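Local atomic coordinates of endonuclease MutS2 (Deinococcus radiodurans, PDB entry 4OD6), a protein that probably senses collided ribosomes and splits them using ATP hydrolysis, and carries a nuclease-type Smr domain, the part described here. Residues V53-R56 against T57-Y61. Numbering follows the deposited sequence. Where two conformers were deposited one is given.
Sequences VLRR and TLRDY
The R55 side chain leaves its backbone with CG opposite the backbone N (chi1 172°) and runs straight to NE, whereas in one of the two R59 conformers the chain, one turn later, bends at chi3 (53°); with that conformer the two paths bring the guanidinium planes nearly parallel in an offset stack. Both residues belong to the α-helix 53-62 of the Smr domain, which packs beside helix 21-38. For this R59 conformer the stack is evidenced by planes only 4° apart and centres separated by 4.6 Å. R59 CD sits over the centre of the R55 group at 3.8 Å from CZ, and R55 NH2 lies toward the rim of the R59 group. The pairing of like charges is probably eased by D73 on strand 68-73, which forms a salt bridge with R55 NH2 and also touches the R59 side chain.

On another side of the helix, L54 CB meets L58 CD1 at 4.2 Å, and L58 continues inward to L28 and L16. The i to i+4 backbone ladder is regular: L58 N and R59 N donate nearly straight to L54 O and R55 O. T57 turns its hydroxyl back along the helix: OG1 lies 2.9 Å from V53 O and 3.2 Å from L54 O, one proton facing two carbonyl acceptors, while T57 N also donates to V53 O at 3.1 Å.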
loop_
_atom_site.group_PDB
_atom_site.type_symbol
_atom_site.label_atom_id
_atom_site.label_comp_id
_atom_site.label_asym_id
_atom_site.label_seq_id
_atom_site.Cartn_x
_atom_site.Cartn_y
_atom_site.Cartn_z
ATOM N N VAL A 53 8.935 4.285 -9.230
ATOM C CA VAL A 53 7.956 3.731 -10.140
ATOM C C VAL A 53 6.794 3.017 -9.404
ATOM O O VAL A 53 5.629 3.277 -9.656
ATOM C CB VAL A 53 8.624 2.752 -11.130
ATOM C CG1 VAL A 53 7.562 2.163 -12.014
ATOM C CG2 VAL A 53 9.671 3.447 -11.978
ATOM N N LEU A 54 7.118 2.128 -8.471
ATOM C CA LEU A 54 6.058 1.461 -7.711
ATOM C C LEU A 54 5.271 2.458 -6.869
ATOM O O LEU A 54 4.051 2.411 -6.843
ATOM C CB LEU A 54 6.632 0.328 -6.851
ATOM C CG LEU A 54 7.125 -0.905 -7.616
ATOM C CD1 LEU A 54 7.454 -1.994 -6.613
ATOM C CD2 LEU A 54 6.086 -1.402 -8.612
ATOM N N ARG A 55 5.949 3.374 -6.210
ATOM C CA ARG A 55 5.224 4.287 -5.339
ATOM C C ARG A 55 4.196 5.082 -6.158
ATOM O O ARG A 55 3.061 5.205 -5.795
ATOM C CB ARG A 55 6.205 5.269 -4.680
ATOM C CG ARG A 55 5.579 6.415 -3.896
ATOM C CD ARG A 55 6.684 7.306 -3.354
ATOM N NE ARG A 55 6.154 8.386 -2.557
ATOM C CZ ARG A 55 5.720 9.510 -3.077
ATOM N NH1 ARG A 55 5.780 9.711 -4.375
ATOM N NH2 ARG A 55 5.227 10.416 -2.278
ATOM N N ARG A 56 4.626 5.647 -7.280
ATOM C CA ARG A 56 3.749 6.513 -8.080
ATOM C C ARG A 56 2.605 5.726 -8.658
ATOM O O ARG A 56 1.511 6.186 -8.664
ATOM C CB ARG A 56 4.529 7.216 -9.172
ATOM C CG ARG A 56 5.374 8.354 -8.645
ATOM C CD ARG A 56 6.011 9.135 -9.769
ATOM N NE ARG A 56 6.857 8.293 -10.585
ATOM C CZ ARG A 56 8.156 8.130 -10.356
ATOM N NH1 ARG A 56 8.714 8.723 -9.340
ATOM N NH2 ARG A 56 8.854 7.329 -11.118
ATOM N N THR A 57 2.878 4.565 -9.198
ATOM C CA THR A 57 1.806 3.761 -9.790
ATOM C C THR A 57 0.792 3.218 -8.749
ATOM O O THR A 57 -0.400 3.199 -8.958
ATOM C CB THR A 57 2.328 2.610 -10.654
ATOM O OG1 THR A 57 3.122 1.744 -9.865
ATOM C CG2 THR A 57 3.153 3.119 -11.772
ATOM N N LEU A 58 1.311 2.730 -7.637
ATOM C CA LEU A 58 0.456 2.230 -6.553
ATOM C C LEU A 58 -0.323 3.517 -6.013
ATOM O O LEU A 58 -1.490 3.356 -5.749
ATOM C CB LEU A 58 1.243 1.620 -5.418
ATOM C CG LEU A 58 1.948 0.355 -5.904
ATOM C CD1 LEU A 58 2.946 -0.156 -4.861
ATOM C CD2 LEU A 58 0.959 -0.723 -6.270
ATOM N N ARG A 59 0.196 4.756 -5.802
ATOM C CA ARG A 59 -0.575 5.884 -5.328
ATOM C C ARG A 59 -1.642 6.214 -6.326
ATOM O O ARG A 59 -2.736 6.600 -6.026
ATOM C CB ARG A 59 0.325 7.066 -5.074
ATOM C CG ARG A 59 1.230 6.908 -3.856
ATOM C CD ARG A 59 2.247 8.012 -3.774
ATOM N NE ARG A 59 1.612 9.308 -3.830
ATOM C CZ ARG A 59 1.160 9.954 -2.777
ATOM N NH1 ARG A 59 1.276 9.420 -1.571
ATOM N NH2 ARG A 59 0.564 11.120 -2.947
ATOM N N ASP A 60 -1.271 6.086 -7.597
ATOM C CA ASP A 60 -2.227 6.376 -8.667
ATOM C C ASP A 60 -3.414 5.419 -8.626
ATOM O O ASP A 60 -4.563 5.828 -8.798
ATOM C CB ASP A 60 -1.541 6.289 -10.032
ATOM C CG ASP A 60 -2.508 6.473 -11.186
ATOM O OD1 ASP A 60 -2.877 7.628 -11.471
ATOM O OD2 ASP A 60 -2.897 5.462 -11.807
ATOM N N TYR A 61 -3.133 4.143 -8.387
ATOM C CA TYR A 61 -4.186 3.147 -8.248
ATOM C C TYR A 61 -5.038 3.416 -7.002
ATOM O O TYR A 61 -6.259 3.286 -7.034
ATOM C CB TYR A 61 -3.588 1.726 -8.193
ATOM C CG TYR A 61 -4.554 0.688 -7.654
ATOM C CD1 TYR A 61 -5.482 0.078 -8.481
ATOM C CD2 TYR A 61 -4.581 0.385 -6.301
ATOM C CE1 TYR A 61 -6.384 -0.841 -7.985
ATOM C CE2 TYR A 61 -5.476 -0.532 -5.794
ATOM C CZ TYR A 61 -6.376 -1.141 -6.639
ATOM O OH TYR A 61 -7.271 -2.054 -6.138
#